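Local coordinates for EIAV protease (PDB 1FMB), which probably cleaves viral polyprotein precursors as a homodimeric retroviral aspartyl protease, held here in complex with a peptide-like inhibitor, at residues L14-P19 / N39-R44; S31-A36 / P86-G91; E61-P66 / M80-I85; R74-R79 / Q96-K101. The protein carries 1 engineered substitution. One frame throughout, in Å; residues are numbered along the deposited sequence.

Interaction 1 of 4, residues L14-P19 / N39-R44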
# COMPACT_ATOMS: atom_id res chain seq x y z
N LEU A 14 5.14 19.32 -0.50
CA LEU A 14 4.28 20.52 -0.62
C LEU A 14 3.30 20.21 -1.76
O LEU A 14 3.75 19.84 -2.81
CB LEU A 14 5.04 21.82 -1.04
CG LEU A 14 5.95 22.32 0.12
CD1 LEU A 14 6.97 23.35 -0.36
CD2 LEU A 14 5.12 22.95 1.22
N ILE A 15 1.97 20.27 -1.52
CA ILE A 15 1.04 20.08 -2.61
C ILE A 15 0.37 21.45 -2.76
O ILE A 15 -0.19 21.97 -1.76
CB ILE A 15 0.02 18.99 -2.24
CG1 ILE A 15 0.85 17.72 -2.04
CG2 ILE A 15 -1.02 18.92 -3.38
CD1 ILE A 15 0.22 16.42 -1.56
N ASN A 16 0.40 22.07 -3.90
CA ASN A 16 -0.20 23.40 -4.12
C ASN A 16 0.20 24.31 -2.95
O ASN A 16 -0.59 24.94 -2.25
CB ASN A 16 -1.74 23.38 -4.22
CG ASN A 16 -2.21 22.71 -5.50
OD1 ASN A 16 -1.35 22.24 -6.27
ND2 ASN A 16 -3.51 22.68 -5.78
N ASP A 17 1.50 24.36 -2.69
CA ASP A 17 2.09 25.18 -1.65
C ASP A 17 1.72 24.94 -0.20
O ASP A 17 1.85 25.81 0.66
CB ASP A 17 1.54 26.63 -1.76
CG ASP A 17 2.46 27.39 -2.68
OD1 ASP A 17 3.10 26.72 -3.51
OD2 ASP A 17 2.48 28.63 -2.50
N THR A 18 1.22 23.78 0.13
CA THR A 18 0.77 23.48 1.47
C THR A 18 1.52 22.23 1.92
O THR A 18 1.43 21.23 1.20
CB THR A 18 -0.70 23.02 1.27
OG1 THR A 18 -1.38 24.02 0.46
CG2 THR A 18 -1.42 22.81 2.55
N PRO A 19 2.23 22.32 3.01
CA PRO A 19 2.98 21.17 3.55
C PRO A 19 2.00 20.12 4.08
O PRO A 19 1.10 20.41 4.90
CB PRO A 19 3.96 21.81 4.53
CG PRO A 19 3.25 23.06 4.99
CD PRO A 19 2.38 23.52 3.84
N ASN A 39 -9.50 20.44 1.09
CA ASN A 39 -10.14 21.63 1.67
C ASN A 39 -9.19 22.58 2.37
O ASN A 39 -9.51 23.74 2.61
CB ASN A 39 -11.21 21.24 2.69
CG ASN A 39 -12.39 20.59 1.99
OD1 ASN A 39 -13.13 19.85 2.63
ND2 ASN A 39 -12.64 20.81 0.72
N ARG A 40 -8.00 22.12 2.73
CA ARG A 40 -6.99 22.92 3.40
C ARG A 40 -5.93 23.44 2.44
O ARG A 40 -5.08 24.20 2.89
CB ARG A 40 -6.22 22.00 4.37
CG ARG A 40 -6.64 21.96 5.82
CD ARG A 40 -6.01 20.75 6.53
NE ARG A 40 -4.55 20.77 6.62
CZ ARG A 40 -3.83 19.90 7.32
NH1 ARG A 40 -4.38 18.92 8.04
NH2 ARG A 40 -2.51 19.98 7.36
N LEU A 41 -5.92 23.04 1.15
CA LEU A 41 -4.90 23.52 0.24
C LEU A 41 -4.99 25.03 0.10
O LEU A 41 -6.08 25.61 0.04
CB LEU A 41 -5.08 22.85 -1.13
CG LEU A 41 -4.90 21.32 -1.19
CD1 LEU A 41 -5.07 20.90 -2.64
CD2 LEU A 41 -3.55 20.77 -0.70
N LYS A 42 -3.86 25.71 -0.04
CA LYS A 42 -3.83 27.19 -0.19
C LYS A 42 -4.45 27.53 -1.53
O LYS A 42 -5.17 28.54 -1.61
CB LYS A 42 -2.34 27.63 -0.11
CG LYS A 42 -1.88 27.11 1.25
CD LYS A 42 -0.71 27.76 1.96
CE LYS A 42 -0.59 29.26 1.71
NZ LYS A 42 -0.43 29.58 0.26
N TYR A 43 -4.27 26.69 -2.56
CA TYR A 43 -4.85 26.95 -3.85
C TYR A 43 -5.46 25.63 -4.34
O TYR A 43 -4.78 24.67 -4.01
CB TYR A 43 -3.82 27.32 -4.92
CG TYR A 43 -2.97 28.50 -4.53
CD1 TYR A 43 -3.61 29.76 -4.56
CD2 TYR A 43 -1.64 28.42 -4.17
CE1 TYR A 43 -2.94 30.93 -4.24
CE2 TYR A 43 -0.97 29.60 -3.85
CZ TYR A 43 -1.61 30.83 -3.88
OH TYR A 43 -0.91 31.96 -3.56
N ARG A 44 -6.55 25.70 -5.05
CA ARG A 44 -7.17 24.48 -5.60
C ARG A 44 -7.55 24.74 -7.05
O ARG A 44 -8.00 25.85 -7.35
CB ARG A 44 -8.51 24.22 -4.87
CG ARG A 44 -8.36 23.37 -3.64
CD ARG A 44 -9.65 23.40 -2.82
NE ARG A 44 -9.91 24.79 -2.47
CZ ARG A 44 -9.23 25.35 -1.47
NH1 ARG A 44 -8.62 24.51 -0.63
NH2 ARG A 44 -9.31 26.67 -1.33
O HOH W 1 -0.55 22.17 6.30
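Arg40 meets Pro19 through a water at the tip of the β hairpin made by strands 10-15 and 18-24, whose bend from Ile15 to Thr18 is a type I' turn; residues 39-44, leaving helix 35-40, run past this tip. The water sits in the plane of the Arg40 guanidinium at its edge, accepts from NH2 and donates to Pro19 O, 2.8 Å from that oxygen. Leu41 supplies the apolar part. Its CD2 packs 4.1 Å from Ile15 CG2 and also touches the carbonyl oxygen of Ile15, while CD1 lies against the amide of Asn16; Leu20 is a further neighbour. Lys42 makes a backbone link: its N donates to Thr18 OG1 at 3.0 Å, nearly straight at 164°. The same hydroxyl donates to Asn16 O, so it is gripped as acceptor and donor at once, which fixes its rotation. The Lys42 chain runs antiparallel alongside Thr18, CG 3.2 Å from Thr18 OG1 and CD near Asp17 O; the bend at chi4 brings NZ toward Asp17. Lys42 NZ stays 4.1 Å from Asp17 OD2, opposite charges close enough to attract, though beyond salt-bridge range. Tyr43 turns its ring edge to Asp17 OD2, and its carbonyl oxygen receives Asn16 ND2 at 3.0 Å, the donor standing 43° out of the carbonyl plane. Asn16 OD1 meanwhile takes Thr68 N, so one amide spans strand 58-71 and residues 39-44. Arg44 directs NH1 to Tyr38 O and, weakly, to Leu41 O, while its CA lies 4.1 Å from Asn16 ND2.

Interaction 2 of 4, residues S31-A36 / P86-G91. With HYB ([2-(2-methyl-propane-2-sulfonylmethyl)-3-naphthalen-1-yl-propionyl-valinyl]-phenylalaninol), chain B.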
# COMPACT_ATOMS: atom_id res chain seq x y z
N SER A 31 -2.32 8.00 -6.79
CA SER A 31 -2.24 8.85 -5.56
C SER A 31 -3.60 9.47 -5.22
O SER A 31 -4.32 9.89 -6.13
CB SER A 31 -1.25 9.90 -5.93
OG SER A 31 0.07 9.38 -6.08
N VAL A 32 -3.89 9.61 -3.94
CA VAL A 32 -5.17 10.12 -3.49
C VAL A 32 -5.02 11.10 -2.33
O VAL A 32 -4.37 10.88 -1.32
CB VAL A 32 -5.99 8.92 -2.94
CG1 VAL A 32 -7.44 9.37 -2.64
CG2 VAL A 32 -6.07 7.83 -4.02
N LEU A 33 -5.65 12.24 -2.50
CA LEU A 33 -5.65 13.27 -1.43
C LEU A 33 -6.98 13.03 -0.68
O LEU A 33 -8.06 12.82 -1.28
CB LEU A 33 -5.71 14.50 -2.30
CG LEU A 33 -5.52 15.92 -1.84
CD1 LEU A 33 -4.18 16.01 -1.11
CD2 LEU A 33 -5.61 16.80 -3.08
N THR A 34 -6.85 13.14 0.64
CA THR A 34 -8.09 13.04 1.45
C THR A 34 -8.87 14.33 1.21
O THR A 34 -8.37 15.40 0.87
CB THR A 34 -7.84 12.86 2.95
OG1 THR A 34 -7.27 14.06 3.54
CG2 THR A 34 -6.89 11.76 3.35
N THR A 35 -10.20 14.29 1.31
CA THR A 35 -11.00 15.51 1.13
C THR A 35 -10.65 16.62 2.15
O THR A 35 -10.74 17.80 1.73
CB THR A 35 -12.46 15.09 1.40
OG1 THR A 35 -12.79 14.02 0.49
CG2 THR A 35 -13.37 16.30 1.21
N ALA A 36 -10.30 16.29 3.38
CA ALA A 36 -9.95 17.21 4.46
C ALA A 36 -8.67 17.93 3.99
O ALA A 36 -8.63 19.15 4.14
CB ALA A 36 -9.63 16.57 5.80
N PRO A 86 -8.73 7.93 5.07
CA PRO A 86 -8.10 8.40 6.28
C PRO A 86 -6.76 9.07 6.09
O PRO A 86 -6.34 9.73 7.03
CB PRO A 86 -7.83 7.07 7.04
CG PRO A 86 -8.84 6.17 6.43
CD PRO A 86 -8.85 6.48 4.97
N VAL A 87 -6.09 8.84 4.94
CA VAL A 87 -4.75 9.49 4.88
C VAL A 87 -4.41 9.86 3.45
O VAL A 87 -5.05 9.26 2.56
CB VAL A 87 -3.76 8.42 5.43
CG1 VAL A 87 -3.79 7.14 4.59
CG2 VAL A 87 -2.32 8.89 5.52
N THR A 88 -3.51 10.79 3.20
CA THR A 88 -3.22 11.13 1.79
C THR A 88 -2.05 10.21 1.42
O THR A 88 -1.14 9.99 2.21
CB THR A 88 -2.73 12.58 1.74
OG1 THR A 88 -3.92 13.39 1.82
CG2 THR A 88 -2.00 12.84 0.42
N ILE A 89 -2.25 9.65 0.23
CA ILE A 89 -1.33 8.65 -0.33
C ILE A 89 -0.69 9.02 -1.63
O ILE A 89 -1.29 9.47 -2.61
CB ILE A 89 -2.26 7.40 -0.57
CG1 ILE A 89 -2.83 6.89 0.75
CG2 ILE A 89 -1.59 6.28 -1.39
CD1 ILE A 89 -3.75 5.71 0.61
N LEU A 90 0.63 8.87 -1.66
CA LEU A 90 1.40 9.03 -2.87
C LEU A 90 1.59 7.54 -3.32
O LEU A 90 2.25 6.71 -2.66
CB LEU A 90 2.78 9.63 -2.55
CG LEU A 90 2.93 11.09 -2.98
CD1 LEU A 90 1.68 11.92 -2.81
CD2 LEU A 90 4.17 11.71 -2.36
N GLY A 91 0.97 7.21 -4.46
CA GLY A 91 1.08 5.85 -4.99
C GLY A 91 2.18 5.82 -6.06
O GLY A 91 2.90 6.79 -6.30
S1 HYB B . -5.18 -1.89 9.83
O2 HYB B . -6.45 -1.27 10.09
O3 HYB B . -5.14 -2.97 8.90
C4 HYB B . -6.60 4.44 9.41
C5 HYB B . -7.08 3.19 9.20
C6 HYB B . -6.21 2.16 8.66
C7 HYB B . -4.92 2.44 8.37
C8 HYB B . -4.36 3.81 8.59
C9 HYB B . -5.23 4.77 9.12
C10 HYB B . -4.76 6.11 9.37
C11 HYB B . -3.46 6.43 9.07
C12 HYB B . -2.58 5.45 8.53
C13 HYB B . -3.04 4.15 8.30
O14 HYB B . -1.89 1.51 1.77
C15 HYB B . -3.07 1.10 0.98
N16 HYB B . -3.93 0.14 3.04
C17 HYB B . -4.25 1.12 1.99
C18 HYB B . -4.42 2.50 2.66
C19 HYB B . -5.67 2.81 3.45
C20 HYB B . -5.76 2.68 4.85
C21 HYB B . -6.90 3.03 5.57
C22 HYB B . -8.01 3.52 4.88
C23 HYB B . -7.95 3.69 3.50
C24 HYB B . -6.79 3.34 2.79
N25 HYB B . -4.59 -1.08 5.76
C26 HYB B . -4.16 -1.80 4.54
C27 HYB B . -4.75 -0.92 3.37
O28 HYB B . -5.77 -1.16 2.75
C29 HYB B . -4.62 -3.28 4.48
C30 HYB B . -4.45 -3.86 3.06
C31 HYB B . -3.80 -4.04 5.54
C32 HYB B . -3.79 -0.83 6.83
O33 HYB B . -2.60 -1.15 6.87
C34 HYB B . -4.44 -0.01 7.97
C35 HYB B . -3.91 1.44 7.78
C36 HYB B . -4.08 -0.57 9.38
C37 HYB B . -3.20 -3.33 11.20
C38 HYB B . -4.53 -2.57 11.42
C39 HYB B . -5.58 -3.61 11.88
C40 HYB B . -4.40 -1.43 12.46
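Thr88 OG1 takes the place of a backbone carbonyl: the N-H of Thr34 points straight into this hydroxyl oxygen, at 3.2 Å and 172°. The pairing belongs to the central region that in retroviral aspartyl proteases has a ψ-like arrangement of strands, and its antiparallel part is a single bridge, Val32 with Ile89. There Ile89 N donates to Val32 O at 2.9 Å, and Val32 N returns a bond of the same length to Ile89 O. Beyond the bridge a second hydroxyl extends the pairing: Ser31 OG accepts Gly91 N at 2.9 Å. Hydroxyls therefore continue the register where main-chain pairing stops. Each has another partner, Ser31 OG with Asp93 OD1 and Thr88 OG1 with His37 ND1, so both are gripped twice in a buried setting and tied to the helices 92-97 and 35-40. With OG1 anti to its carbonyl carbon (chi1 -80°), Thr88 presents the hydroxyl to Thr34 N, and the side chain lies next to that of Leu33, pointing the same way, with OG1 3.9 Å from Leu33 CD1. Thr34 crosses Thr88 at about a right angle and caps helix 35-40 through its own OG1 on His37 N. On the inhibitor side Ile89, a residue of the binding pocket, brings its CD1 to 3.9 Å from C18 of the bound HYB.

Interaction 3 of 4, residues E61-P66 / M80-I85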
# COMPACT_ATOMS: atom_id res chain seq x y z
N GLU A 61 -16.15 6.62 -4.22
CA GLU A 61 -16.21 7.61 -5.28
C GLU A 61 -15.04 8.60 -5.21
O GLU A 61 -14.54 8.86 -4.15
CB GLU A 61 -17.49 8.48 -5.20
CG GLU A 61 -18.62 7.66 -5.84
CD GLU A 61 -20.02 8.23 -5.66
OE1 GLU A 61 -20.20 9.47 -5.70
OE2 GLU A 61 -20.93 7.36 -5.49
N THR A 62 -14.61 9.07 -6.36
CA THR A 62 -13.53 10.04 -6.33
C THR A 62 -13.78 11.20 -7.30
O THR A 62 -14.67 11.03 -8.16
CB THR A 62 -12.29 9.36 -6.95
OG1 THR A 62 -12.53 8.74 -8.23
CG2 THR A 62 -11.76 8.38 -5.93
N PHE A 63 -13.01 12.26 -7.12
CA PHE A 63 -13.03 13.29 -8.17
C PHE A 63 -11.52 13.54 -8.42
O PHE A 63 -10.76 13.13 -7.53
CB PHE A 63 -13.66 14.61 -7.92
CG PHE A 63 -13.31 15.44 -6.76
CD1 PHE A 63 -12.29 16.37 -6.82
CD2 PHE A 63 -14.08 15.29 -5.61
CE1 PHE A 63 -12.05 17.17 -5.71
CE2 PHE A 63 -13.81 16.07 -4.49
CZ PHE A 63 -12.80 17.01 -4.56
N SER A 64 -11.11 14.05 -9.54
CA SER A 64 -9.68 14.32 -9.76
C SER A 64 -9.50 15.85 -9.72
O SER A 64 -10.42 16.63 -10.02
CB SER A 64 -9.08 13.66 -10.96
OG SER A 64 -9.56 14.15 -12.16
N THR A 65 -8.26 16.27 -9.45
CA THR A 65 -7.97 17.73 -9.36
C THR A 65 -6.53 17.99 -9.71
O THR A 65 -5.68 17.16 -9.37
CB THR A 65 -8.34 18.22 -7.95
OG1 THR A 65 -8.40 19.66 -7.91
CG2 THR A 65 -7.41 17.79 -6.80
N PRO A 66 -6.17 19.07 -10.38
CA PRO A 66 -4.80 19.37 -10.79
C PRO A 66 -4.00 19.89 -9.61
O PRO A 66 -4.47 20.63 -8.72
CB PRO A 66 -4.91 20.39 -11.97
CG PRO A 66 -6.31 20.93 -11.87
CD PRO A 66 -7.08 20.11 -10.87
N MET A 80 -4.44 14.47 -9.08
CA MET A 80 -4.50 13.55 -7.97
C MET A 80 -6.00 13.28 -7.74
O MET A 80 -6.80 14.19 -7.97
CB MET A 80 -4.04 14.19 -6.65
CG MET A 80 -2.57 13.92 -6.41
SD MET A 80 -1.99 14.59 -4.85
CE MET A 80 -2.11 13.29 -3.61
N LEU A 81 -6.33 12.07 -7.31
CA LEU A 81 -7.74 11.83 -7.00
C LEU A 81 -8.03 12.39 -5.62
O LEU A 81 -7.10 12.64 -4.79
CB LEU A 81 -8.01 10.31 -6.94
CG LEU A 81 -7.64 9.59 -8.24
CD1 LEU A 81 -7.96 8.11 -8.13
CD2 LEU A 81 -8.41 10.22 -9.40
N VAL A 82 -9.27 12.69 -5.28
CA VAL A 82 -9.69 13.19 -3.95
C VAL A 82 -10.77 12.23 -3.41
O VAL A 82 -11.72 11.86 -4.13
CB VAL A 82 -10.23 14.62 -4.01
CG1 VAL A 82 -10.58 15.03 -2.60
CG2 VAL A 82 -9.21 15.55 -4.68
N ALA A 83 -10.65 11.72 -2.19
CA ALA A 83 -11.67 10.78 -1.66
C ALA A 83 -11.75 10.80 -0.16
O ALA A 83 -10.80 11.27 0.52
CB ALA A 83 -11.35 9.36 -2.20
N ASP A 84 -12.92 10.39 0.43
CA ASP A 84 -12.94 10.45 1.90
C ASP A 84 -12.22 9.24 2.50
O ASP A 84 -12.89 8.31 2.97
CB ASP A 84 -14.39 10.34 2.40
CG ASP A 84 -15.08 11.68 2.20
OD1 ASP A 84 -14.44 12.72 2.39
OD2 ASP A 84 -16.29 11.68 1.88
N ILE A 85 -10.90 9.23 2.47
CA ILE A 85 -10.08 8.17 3.02
C ILE A 85 -9.31 8.76 4.20
O ILE A 85 -9.25 9.97 4.33
CB ILE A 85 -9.20 7.49 1.97
CG1 ILE A 85 -8.21 8.44 1.28
CG2 ILE A 85 -10.14 6.92 0.90
CD1 ILE A 85 -7.05 7.70 0.61
O HOH W 2 -15.03 9.68 -1.34
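Phe63 O receives Val82 N at 2.7 Å, the shortest hydrogen bond of this pairing; Leu81 CA adds a C-H...O contact to the same oxygen. The reverse bond of this hydrogen-bonded pair, Phe63 N to Val82 O, is longer at 3.3 Å. Ser64 and Leu81 then form a non-hydrogen-bonded pair, and Thr65 and Met80 close a second bonded one, Thr65 N reaching Met80 O at 2.9 Å and Met80 N reaching Thr65 O at 3.0 Å. On the face carrying Phe63, Thr65, Met80 and Val82, the phenylalanine CG stands between its backbone N and carbonyl carbon (chi1 52°), and the ring comes over its cross-strand neighbour. Val82 CB sits 3.6 Å from the ring centroid, 17° off the normal, in a CH-π contact, while CG2 wedges between ring atom CE1 and Thr65 CG2, 3.6 Å from the latter. Tyr38 meets the Phe63 ring edge-to-face, and Lys47 makes a cation-π contact with it. On the face of Ser64 and Leu81, Ser64 CB touches Leu81 CD2 at 3.8 Å. Past the strand ends a water joins Glu61 O to Asp84 N. Thr65 OG1 is taken up by Arg46 O. The register is that of the long antiparallel β hairpin of strands 58-71 and 74-83, part of the single-domain retroviral protease fold.

Interaction 4 of 4, residues R74-R79 / Q96-K101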
# COMPACT_ATOMS: atom_id res chain seq x y z
N ARG A 74 12.09 18.58 -6.98
CA ARG A 74 11.38 18.34 -8.22
C ARG A 74 10.09 19.16 -8.19
O ARG A 74 9.59 19.62 -7.16
CB ARG A 74 11.00 16.88 -8.47
CG ARG A 74 12.23 16.04 -8.84
CD ARG A 74 12.10 14.68 -8.18
NE ARG A 74 12.44 13.66 -9.19
CZ ARG A 74 13.61 13.04 -9.16
NH1 ARG A 74 14.36 13.21 -8.08
NH2 ARG A 74 13.94 12.25 -10.17
N HIS A 75 9.55 19.37 -9.38
CA HIS A 75 8.31 20.15 -9.49
C HIS A 75 7.37 19.28 -10.32
O HIS A 75 7.62 19.25 -11.53
CB HIS A 75 8.67 21.41 -10.28
CG HIS A 75 7.64 22.46 -10.05
ND1 HIS A 75 7.81 23.39 -9.05
CD2 HIS A 75 6.46 22.71 -10.66
CE1 HIS A 75 6.75 24.20 -9.06
NE2 HIS A 75 5.93 23.81 -10.02
N ILE A 76 6.43 18.56 -9.72
CA ILE A 76 5.59 17.70 -10.56
C ILE A 76 4.20 18.29 -10.71
O ILE A 76 3.61 18.71 -9.72
CB ILE A 76 5.55 16.33 -9.87
CG1 ILE A 76 6.91 15.65 -10.13
CG2 ILE A 76 4.44 15.44 -10.37
CD1 ILE A 76 7.36 14.97 -8.86
N LYS A 77 3.75 18.34 -11.95
CA LYS A 77 2.43 18.93 -12.22
C LYS A 77 1.60 17.72 -12.67
O LYS A 77 1.94 17.07 -13.67
CB LYS A 77 2.52 19.86 -13.40
CG LYS A 77 2.12 21.30 -13.31
CD LYS A 77 3.43 22.04 -13.02
CE LYS A 77 3.32 23.55 -13.24
NZ LYS A 77 2.33 24.23 -12.35
N THR A 78 0.58 17.37 -11.92
CA THR A 78 -0.20 16.21 -12.33
C THR A 78 -1.61 16.30 -11.76
O THR A 78 -2.00 17.39 -11.33
CB THR A 78 0.56 14.97 -11.82
OG1 THR A 78 -0.11 13.82 -12.36
CG2 THR A 78 0.64 14.94 -10.31
N ARG A 79 -2.41 15.24 -11.86
CA ARG A 79 -3.73 15.23 -11.31
C ARG A 79 -3.70 14.22 -10.15
O ARG A 79 -2.96 13.23 -10.22
CB ARG A 79 -4.83 14.80 -12.26
CG ARG A 79 -5.27 16.02 -13.07
CD ARG A 79 -6.78 16.05 -13.11
NE ARG A 79 -7.26 16.51 -14.40
CZ ARG A 79 -8.23 15.85 -15.04
NH1 ARG A 79 -8.80 14.74 -14.58
NH2 ARG A 79 -8.63 16.33 -16.22
N GLN A 96 7.12 6.96 -8.95
CA GLN A 96 7.92 6.75 -10.14
C GLN A 96 8.51 8.09 -10.57
O GLN A 96 9.72 8.24 -10.87
CB GLN A 96 7.08 6.13 -11.26
CG GLN A 96 7.85 5.77 -12.51
CD GLN A 96 7.00 5.15 -13.62
OE1 GLN A 96 5.83 4.85 -13.41
NE2 GLN A 96 7.58 4.97 -14.80
N ASP A 97 7.67 9.11 -10.55
CA ASP A 97 8.10 10.47 -10.89
C ASP A 97 9.23 10.93 -9.96
O ASP A 97 10.19 11.54 -10.42
CB ASP A 97 6.99 11.51 -10.76
CG ASP A 97 6.00 11.37 -11.91
OD1 ASP A 97 6.48 10.91 -12.97
OD2 ASP A 97 4.79 11.65 -11.79
N LEU A 98 9.14 10.70 -8.67
CA LEU A 98 10.12 11.08 -7.70
C LEU A 98 11.34 10.15 -7.74
O LEU A 98 12.29 10.50 -7.01
CB LEU A 98 9.65 11.12 -6.23
CG LEU A 98 8.60 12.21 -5.97
CD1 LEU A 98 7.92 12.05 -4.62
CD2 LEU A 98 9.24 13.59 -6.04
N GLY A 99 11.38 9.06 -8.46
CA GLY A 99 12.57 8.22 -8.42
C GLY A 99 12.56 7.25 -7.26
O GLY A 99 13.61 6.70 -6.96
N ALA A 100 11.46 6.98 -6.56
CA ALA A 100 11.45 6.07 -5.42
C ALA A 100 11.63 4.64 -5.90
O ALA A 100 11.31 4.32 -7.02
CB ALA A 100 10.09 6.06 -4.70
N LYS A 101 12.24 3.79 -5.10
CA LYS A 101 12.40 2.40 -5.56
C LYS A 101 12.23 1.51 -4.34
O LYS A 101 12.57 1.88 -3.22
CB LYS A 101 13.76 2.21 -6.23
CG LYS A 101 14.88 2.40 -5.22
CD LYS A 101 16.27 2.20 -5.82
CE LYS A 101 16.40 3.05 -7.08
NZ LYS A 101 17.85 3.21 -7.42
O HOH W 3 10.68 13.83 -11.48
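Arg74 lays its guanidinium over the carbonyl of Leu98, whose oxygen stands 3.5 Å above the centre of the flat group. NE forms a weak hydrogen bond to Asp97 O, 3.3 Å long and bent to 137°. A water in the guanidinium plane makes a second path, accepting from Arg74 NE at 2.9 Å and donating to Asp97 O. Positive charge near these carbonyls in the last turn before Gly99 should be electrostatically favourable; Lys72 NZ also bonds to Leu98 O. The aliphatic part of the side chain packs as well, Arg74 CD 3.7 Å from Leu98 CD2. Ile76, two residues along the strand on the same side, meets that methyl from another direction: its CD1 lies 3.7 Å from Leu98 CD2 and 4.0 Å from Asp97 CB. Leu98 CD2 is thus shared by both strand residues. Gly99 breaks the helix with a positive phi of 85° and sends its N back to Gln96 O. Beyond it, Lys101 pairs with an antiparallel strand of the second subunit. The contact therefore sets the Schellman motif that follows helix 92-97 against the beginning of strand 74-83, just before the chain enters the intersubunit β sheet typical of dimeric retroviral proteases.

How the interactions relate
Interactions 2 and 3 lie closest, their centres about 8 Å apart, and join directly: Leu33 N approaches Leu81 O at 2.7 Å, a probable hydrogen bond where strands 32-34 and 74-83 run parallel. Interaction 3 is nested in the loop closed by interaction 2. Interaction 4 uses the earlier part of the same strand 74-83, its centre about 18 Å from that of interaction 3, and crosses interactions 2 and 3 along the chain. Interaction 1 closes before interaction 3 opens but crosses interaction 2, with which it shares helix 35-40. All four reach one mixed sheet, so the hairpin tip, the core next to the inhibitor and the dimer-proximal helix end belong to a single compact protease domain.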